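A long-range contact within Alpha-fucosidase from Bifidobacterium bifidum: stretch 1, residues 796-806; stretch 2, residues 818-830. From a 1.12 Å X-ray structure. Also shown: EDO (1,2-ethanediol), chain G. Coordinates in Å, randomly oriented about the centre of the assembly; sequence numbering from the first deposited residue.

Stretch 1 796-806: VNYTNILPALP
Stretch 2, residues 818-830: VARGNFTVGTTWK

Two segments of one chain, each part strand and part loop, pack through their side chains, joined by apolar contacts and a single shared water rather than by any direct hydrogen bond. Strand 799-801 runs nearly parallel to strand 823-830, at 19°, but the axes come no closer than 9.5 Å, too far for backbone pairing. The CA atoms of Asn797 and Arg820 lie 6.2 Å apart, those of Thr799 and Ala819 6.3 Å, and those of Ile801 and Thr827 7.6 Å.

Stretch 2 first makes a tight hairpin: Ala819 N donates to Phe823 O (2.8 Å) and Phe823 N to Ala819 O (3.2 Å). Gly821 (phi/psi 92/-7) suits the turn, since a CB would clash with Phe823 CE2 and, at these angles, jam against Arg820 O. Beyond it, alternation along the strand directs Val825, Thr827 and Trp829 toward stretch 1, while Thr828 and Lys830 point away. In stretch 1, Thr799 and Ile801 face the contact and Asn800 turns away; Leu802, at phi/psi 53/55, breaks the alternation and also points toward stretch 2.

At the polar end, the water donates to Asn797 O and Arg820 O (both 2.8 Å) and accepts from Thr799 OG1 (2.7 Å). Thr799, chi1 m, thus spends its hydroxyl on the water, while its CG2 lies 4.2 Å from Val825 CG2. Arg820 (m, t, t, chi4 84°) passes Asn797 (phi/psi 58/44, chi1 m), its CD 4.0 Å from Asn797 ND2, and its NH2 donates to ethanediol O1 (3.0 Å).

Farther along, Ile801 (m, m) brings CD1 to 3.6 Å from CG1 of Val825 (t), branched aliphatics in van der Waals contact. Thr827 (t), its hydroxyl hydrogen-bonded elsewhere in the structure, sets OG1 3.6 Å from Ile801 CG2 and CG2 4.0 Å from Leu802 CD2. Trp829 (chi1 p, chi2 97°) offers one indole face to two leucines: CD2 of Leu802 (m, t) sits 4.2 Å from the centroid of its six-membered ring, and CD2 of Leu805 (t, p) 4.0 Å from that of its five-membered ring, both CH-pi contacts.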

ATOM      1  N   VAL A 796      14.908 -16.394 -15.214  1.00  6.85           N
ATOM      2  CA  VAL A 796      14.165 -15.182 -14.908  1.00  6.88           C
ATOM      3  C   VAL A 796      13.344 -15.389 -13.644  1.00  6.64           C
ATOM      4  O   VAL A 796      12.677 -16.419 -13.488  1.00  7.02           O
ATOM      5  CB  VAL A 796      13.253 -14.797 -16.094  1.00  7.06           C
ATOM      6  CG1 VAL A 796      12.412 -13.575 -15.768  1.00  7.71           C
ATOM      7  CG2 VAL A 796      14.080 -14.551 -17.353  1.00  8.12           C
ATOM      8  N   ASN A 797      13.375 -14.395 -12.755  1.00  6.65           N
ATOM      9  CA  ASN A 797      12.630 -14.441 -11.501  1.00  6.95           C
ATOM     10  C   ASN A 797      13.008 -15.651 -10.654  1.00  6.63           C
ATOM     11  O   ASN A 797      12.150 -16.325 -10.090  1.00  6.85           O
ATOM     12  CB  ASN A 797      11.116 -14.364 -11.760  1.00  7.26           C
ATOM     13  CG  ASN A 797      10.702 -13.025 -12.336  1.00  7.39           C
ATOM     14  OD1 ASN A 797      11.496 -12.090 -12.364  1.00  8.57           O
ATOM     15  ND2 ASN A 797       9.461 -12.928 -12.794  1.00  8.20           N
ATOM     16  N   TYR A 798      14.307 -15.919 -10.561  1.00  6.39           N
ATOM     17  CA  TYR A 798      14.776 -17.030  -9.747  1.00  6.29           C
ATOM     18  C   TYR A 798      14.485 -16.756  -8.272  1.00  6.55           C
ATOM     19  O   TYR A 798      14.449 -15.595  -7.829  1.00  6.57           O
ATOM     20  CB  TYR A 798      16.268 -17.317  -9.990  1.00  6.69           C
ATOM     21  CG  TYR A 798      17.219 -16.226  -9.539  1.00  6.59           C
ATOM     22  CD1 TYR A 798      17.713 -16.203  -8.236  1.00  6.87           C
ATOM     23  CD2 TYR A 798      17.646 -15.238 -10.419  1.00  7.21           C
ATOM     24  CE1 TYR A 798      18.593 -15.212  -7.810  1.00  7.33           C
ATOM     25  CE2 TYR A 798      18.530 -14.239 -10.004  1.00  7.42           C
ATOM     26  CZ  TYR A 798      18.989 -14.234  -8.697  1.00  7.03           C
ATOM     27  OH  TYR A 798      19.859 -13.263  -8.252  1.00  7.48           O
ATOM     28  N   THR A 799      14.250 -17.832  -7.533  1.00  6.28           N
ATOM     29  CA  THR A 799      13.956 -17.770  -6.111  1.00  6.87           C
ATOM     30  C   THR A 799      15.259 -17.596  -5.348  1.00  6.77           C
ATOM     31  O   THR A 799      16.133 -18.461  -5.417  1.00  7.71           O
ATOM     32  CB  THR A 799      13.264 -19.068  -5.658  1.00  6.90           C
ATOM     33  OG1 THR A 799      12.126 -19.319  -6.487  1.00  7.56           O
ATOM     34  CG2 THR A 799      12.835 -18.996  -4.201  1.00  7.85           C
ATOM     35  N   ASN A 800      15.385 -16.488  -4.620  1.00  6.71           N
ATOM     36  CA  ASN A 800      16.613 -16.158  -3.908  1.00  6.70           C
ATOM     37  C   ASN A 800      16.382 -16.201  -2.406  1.00  6.33           C
ATOM     38  O   ASN A 800      15.728 -15.318  -1.838  1.00  6.21           O
ATOM     39  CB  ASN A 800      17.132 -14.790  -4.362  1.00  6.56           C
ATOM     40  CG  ASN A 800      18.506 -14.465  -3.816  1.00  7.24           C
ATOM     41  OD1 ASN A 800      19.041 -15.187  -2.968  1.00  7.46           O
ATOM     42  ND2 ASN A 800      19.083 -13.367  -4.296  1.00  7.32           N
ATOM     43  N   ILE A 801      16.913 -17.250  -1.782  1.00  6.49           N
ATOM     44  CA  ILE A 801      16.745 -17.517  -0.362  1.00  6.96           C
ATOM     45  C   ILE A 801      17.756 -16.730   0.472  1.00  6.80           C
ATOM     46  O   ILE A 801      18.967 -16.809   0.246  1.00  7.07           O
ATOM     47  CB  ILE A 801      16.909 -19.037  -0.080  1.00  7.25           C
ATOM     48  CG1 ILE A 801      15.926 -19.873  -0.915  1.00  7.94           C
ATOM     49  CG2 ILE A 801      16.815 -19.347   1.412  1.00  7.90           C
ATOM     50  CD1 ILE A 801      14.448 -19.598  -0.654  1.00  8.70           C
ATOM     51  N   LEU A 802      17.233 -15.983   1.445  1.00  6.93           N
ATOM     52  CA  LEU A 802      18.034 -15.205   2.399  1.00  7.05           C
ATOM     53  C   LEU A 802      19.048 -14.272   1.722  1.00  7.20           C
ATOM     54  O   LEU A 802      20.246 -14.342   1.993  1.00  7.67           O
ATOM     55  CB  LEU A 802      18.706 -16.131   3.425  1.00  7.66           C
ATOM     56  CG  LEU A 802      17.741 -16.959   4.279  1.00  7.76           C
ATOM     57  CD1 LEU A 802      18.505 -17.970   5.118  1.00  9.28           C
ATOM     58  CD2 LEU A 802      16.856 -16.082   5.166  1.00  9.30           C
ATOM     59  N   PRO A 803      18.564 -13.399   0.820  1.00  7.23           N
ATOM     60  CA  PRO A 803      19.446 -12.512   0.056  1.00  7.27           C
ATOM     61  C   PRO A 803      20.060 -11.357   0.852  1.00  7.42           C
ATOM     62  O   PRO A 803      21.069 -10.803   0.432  1.00  7.51           O
ATOM     63  CB  PRO A 803      18.518 -11.959  -1.025  1.00  7.52           C
ATOM     64  CG  PRO A 803      17.173 -11.970  -0.372  1.00  7.34           C
ATOM     65  CD  PRO A 803      17.150 -13.223   0.439  1.00  7.20           C
ATOM     66  N   ALA A 804      19.449 -10.983   1.971  1.00  7.54           N
ATOM     67  CA  ALA A 804      19.946  -9.866   2.775  1.00  7.66           C
ATOM     68  C   ALA A 804      19.639 -10.118   4.246  1.00  7.66           C
ATOM     69  O   ALA A 804      18.948  -9.342   4.912  1.00  7.64           O
ATOM     70  CB  ALA A 804      19.365  -8.536   2.291  1.00  7.59           C
ATOM     71  N   LEU A 805      20.177 -11.229   4.742  1.00  7.88           N
ATOM     72  CA  LEU A 805      19.950 -11.655   6.110  1.00  8.42           C
ATOM     73  C   LEU A 805      20.853 -10.866   7.055  1.00  9.04           C
ATOM     74  O   LEU A 805      22.075 -10.883   6.902  1.00  8.85           O
ATOM     75  CB  LEU A 805      20.225 -13.150   6.246  1.00  8.66           C
ATOM     76  CG  LEU A 805      20.097 -13.752   7.646  1.00  8.97           C
ATOM     77  CD1 LEU A 805      18.645 -13.792   8.092  1.00 10.57           C
ATOM     78  CD2 LEU A 805      20.710 -15.139   7.668  1.00 10.53           C
ATOM     79  N   PRO A 806      20.255 -10.158   8.028  1.00  9.60           N
ATOM     80  CA  PRO A 806      21.074  -9.403   8.973  1.00 10.17           C
ATOM     81  C   PRO A 806      21.853 -10.317   9.908  1.00 10.39           C
ATOM     82  O   PRO A 806      21.339 -11.354  10.331  1.00 10.11           O
ATOM     83  CB  PRO A 806      20.039  -8.619   9.792  1.00 10.77           C
ATOM     84  CG  PRO A 806      18.768  -8.692   9.019  1.00 11.00           C
ATOM     85  CD  PRO A 806      18.817  -9.991   8.300  1.00  9.98           C
ATOM     86  N   VAL A 818       5.820 -15.905  -0.458  1.00  7.19           N
ATOM     87  CA  VAL A 818       5.554 -16.293  -1.835  1.00  7.33           C
ATOM     88  C   VAL A 818       6.594 -15.666  -2.748  1.00  7.06           C
ATOM     89  O   VAL A 818       6.930 -14.476  -2.610  1.00  7.29           O
ATOM     90  CB  VAL A 818       4.116 -15.915  -2.286  1.00  7.50           C
ATOM     91  CG1 VAL A 818       3.808 -16.513  -3.650  1.00  7.70           C
ATOM     92  CG2 VAL A 818       3.090 -16.402  -1.278  1.00  8.40           C
ATOM     93  N   ALA A 819       7.109 -16.491  -3.660  1.00  6.59           N
ATOM     94  CA  ALA A 819       8.033 -16.065  -4.700  1.00  6.85           C
ATOM     95  C   ALA A 819       7.337 -16.006  -6.048  1.00  6.45           C
ATOM     96  O   ALA A 819       6.384 -16.750  -6.314  1.00  6.45           O
ATOM     97  CB  ALA A 819       9.216 -17.017  -4.769  1.00  7.11           C
ATOM     98  N   ARG A 820       7.828 -15.115  -6.896  1.00  6.34           N
ATOM     99  CA  ARG A 820       7.356 -15.022  -8.267  1.00  6.57           C
ATOM    100  C   ARG A 820       7.441 -16.385  -8.964  1.00  6.37           C
ATOM    101  O   ARG A 820       8.343 -17.188  -8.694  1.00  6.52           O
ATOM    102  CB  ARG A 820       8.130 -13.941  -9.016  1.00  6.26           C
ATOM    103  CG  ARG A 820       7.768 -12.546  -8.520  1.00  6.81           C
ATOM    104  CD  ARG A 820       8.610 -11.480  -9.187  1.00  6.52           C
ATOM    105  NE  ARG A 820       8.428 -10.146  -8.612  1.00  6.52           N
ATOM    106  CZ  ARG A 820       9.074  -9.706  -7.536  1.00  6.96           C
ATOM    107  NH1 ARG A 820       9.925 -10.505  -6.897  1.00  6.66           N
ATOM    108  NH2 ARG A 820       8.869  -8.470  -7.099  1.00  7.58           N
ATOM    109  N   GLY A 821       6.474 -16.654  -9.835  1.00  6.65           N
ATOM    110  CA  GLY A 821       6.291 -17.992 -10.403  1.00  7.02           C
ATOM    111  C   GLY A 821       5.315 -18.829  -9.595  1.00  6.90           C
ATOM    112  O   GLY A 821       4.927 -19.928 -10.013  1.00  7.49           O
ATOM    113  N   ASN A 822       4.909 -18.291  -8.444  1.00  6.79           N
ATOM    114  CA  ASN A 822       3.953 -18.912  -7.529  1.00  6.84           C
ATOM    115  C   ASN A 822       4.535 -20.129  -6.820  1.00  7.08           C
ATOM    116  O   ASN A 822       4.107 -21.278  -7.031  1.00  7.44           O
ATOM    117  CB  ASN A 822       2.609 -19.225  -8.202  1.00  7.07           C
ATOM    118  CG  ASN A 822       1.479 -19.333  -7.202  1.00  6.86           C
ATOM    119  OD1 ASN A 822       1.710 -19.389  -5.991  1.00  7.50           O
ATOM    120  ND2 ASN A 822       0.253 -19.354  -7.695  1.00  7.50           N
ATOM    121  N   PHE A 823       5.528 -19.842  -5.983  1.00  7.02           N
ATOM    122  CA  PHE A 823       6.102 -20.825  -5.079  1.00  7.06           C
ATOM    123  C   PHE A 823       5.921 -20.318  -3.660  1.00  7.25           C
ATOM    124  O   PHE A 823       6.200 -19.147  -3.379  1.00  7.73           O
ATOM    125  CB  PHE A 823       7.604 -20.994  -5.321  1.00  7.42           C
ATOM    126  CG  PHE A 823       7.962 -21.461  -6.699  1.00  6.91           C
ATOM    127  CD1 PHE A 823       8.154 -22.814  -6.959  1.00  7.73           C
ATOM    128  CD2 PHE A 823       8.146 -20.548  -7.731  1.00  7.86           C
ATOM    129  CE1 PHE A 823       8.500 -23.255  -8.238  1.00  7.75           C
ATOM    130  CE2 PHE A 823       8.490 -20.976  -9.012  1.00  8.30           C
ATOM    131  CZ  PHE A 823       8.672 -22.335  -9.263  1.00  8.17           C
ATOM    132  N   THR A 824       5.473 -21.182  -2.757  1.00  7.39           N
ATOM    133  CA  THR A 824       5.440 -20.829  -1.341  1.00  7.90           C
ATOM    134  C   THR A 824       6.765 -21.254  -0.725  1.00  7.81           C
ATOM    135  O   THR A 824       7.262 -22.352  -1.007  1.00  8.62           O
ATOM    136  CB  THR A 824       4.242 -21.475  -0.627  1.00  8.08           C
ATOM    137  OG1 THR A 824       3.053 -21.157  -1.356  1.00 10.16           O
ATOM    138  CG2 THR A 824       4.104 -20.948   0.805  1.00  8.26           C
ATOM    139  N   VAL A 825       7.342 -20.378   0.090  1.00  7.75           N
ATOM    140  CA  VAL A 825       8.705 -20.538   0.566  1.00  8.30           C
ATOM    141  C   VAL A 825       8.766 -20.510   2.085  1.00  7.99           C
ATOM    142  O   VAL A 825       8.254 -19.584   2.726  1.00  8.09           O
ATOM    143  CB  VAL A 825       9.627 -19.419   0.017  1.00  8.46           C
ATOM    144  CG1 VAL A 825      11.047 -19.583   0.539  1.00 10.50           C
ATOM    145  CG2 VAL A 825       9.618 -19.394  -1.509  1.00  9.03           C
ATOM    146  N   GLY A 826       9.398 -21.534   2.648  1.00  7.87           N
ATOM    147  CA  GLY A 826       9.784 -21.541   4.051  1.00  8.43           C
ATOM    148  C   GLY A 826      11.279 -21.765   4.117  1.00  8.80           C
ATOM    149  O   GLY A 826      11.838 -22.477   3.279  1.00  9.48           O
ATOM    150  N   THR A 827      11.938 -21.136   5.083  1.00  9.09           N
ATOM    151  CA  THR A 827      13.365 -21.350   5.286  1.00  9.96           C
ATOM    152  C   THR A 827      13.711 -21.289   6.765  1.00  9.54           C
ATOM    153  O   THR A 827      13.135 -20.502   7.523  1.00  9.30           O
ATOM    154  CB  THR A 827      14.255 -20.378   4.450  1.00 10.17           C
ATOM    155  OG1 THR A 827      15.631 -20.778   4.529  1.00 12.18           O
ATOM    156  CG2 THR A 827      14.136 -18.942   4.919  1.00 12.09           C
ATOM    157  N   THR A 828      14.641 -22.154   7.156  1.00  9.62           N
ATOM    158  CA  THR A 828      15.186 -22.176   8.502  1.00 10.17           C
ATOM    159  C   THR A 828      16.680 -21.942   8.374  1.00  9.87           C
ATOM    160  O   THR A 828      17.317 -22.455   7.450  1.00  9.80           O
ATOM    161  CB  THR A 828      14.913 -23.529   9.186  1.00 10.42           C
ATOM    162  OG1 THR A 828      13.499 -23.756   9.223  1.00 11.54           O
ATOM    163  CG2 THR A 828      15.465 -23.558  10.613  1.00 11.25           C
ATOM    164  N   TRP A 829      17.233 -21.146   9.282  1.00  9.80           N
ATOM    165  CA  TRP A 829      18.656 -20.870   9.267  1.00  9.99           C
ATOM    166  C   TRP A 829      19.242 -20.898  10.667  1.00 10.22           C
ATOM    167  O   TRP A 829      18.534 -20.710  11.656  1.00  9.77           O
ATOM    168  CB  TRP A 829      18.964 -19.547   8.548  1.00 10.24           C
ATOM    169  CG  TRP A 829      18.451 -18.307   9.228  1.00  9.96           C
ATOM    170  CD1 TRP A 829      19.154 -17.483  10.057  1.00  9.78           C
ATOM    171  CD2 TRP A 829      17.137 -17.737   9.117  1.00 10.10           C
ATOM    172  NE1 TRP A 829      18.364 -16.438  10.477  1.00  9.58           N
ATOM    173  CE2 TRP A 829      17.120 -16.570   9.917  1.00  9.80           C
ATOM    174  CE3 TRP A 829      15.972 -18.100   8.426  1.00  9.91           C
ATOM    175  CZ2 TRP A 829      15.986 -15.763  10.044  1.00 10.13           C
ATOM    176  CZ3 TRP A 829      14.842 -17.294   8.551  1.00 10.01           C
ATOM    177  CH2 TRP A 829      14.861 -16.140   9.357  1.00 10.11           C
ATOM    178  N   LYS A 830      20.544 -21.154  10.722  1.00 10.61           N
ATOM    179  CA  LYS A 830      21.285 -21.233  11.972  1.00 11.59           C
ATOM    180  C   LYS A 830      22.705 -20.775  11.689  1.00 11.59           C
ATOM    181  O   LYS A 830      23.249 -21.075  10.625  1.00 11.55           O
ATOM    182  CB  LYS A 830      21.288 -22.672  12.494  1.00 12.08           C
ATOM    183  CG  LYS A 830      21.684 -22.808  13.951  1.00 14.75           C
ATOM    184  CD  LYS A 830      21.456 -24.230  14.450  1.00 17.89           C
ATOM    185  CE  LYS A 830      21.769 -24.353  15.935  1.00 20.40           C
ATOM    186  NZ  LYS A 830      20.821 -23.572  16.783  1.00 22.35           N
TER
HETATM  187  C1  EDO G4807       9.191  -5.882  -4.590  1.00 42.74           C
HETATM  188  O1  EDO G4807      10.021  -7.145  -4.662  1.00 37.02           O
HETATM  189  C2  EDO G4807       7.815  -6.304  -3.940  1.00 43.60           C
HETATM  190  O2  EDO G4807       7.240  -7.333  -4.784  1.00 37.12           O
HETATM  191  O   HOH W   1      10.972 -17.200  -7.700  1.00  7.10           O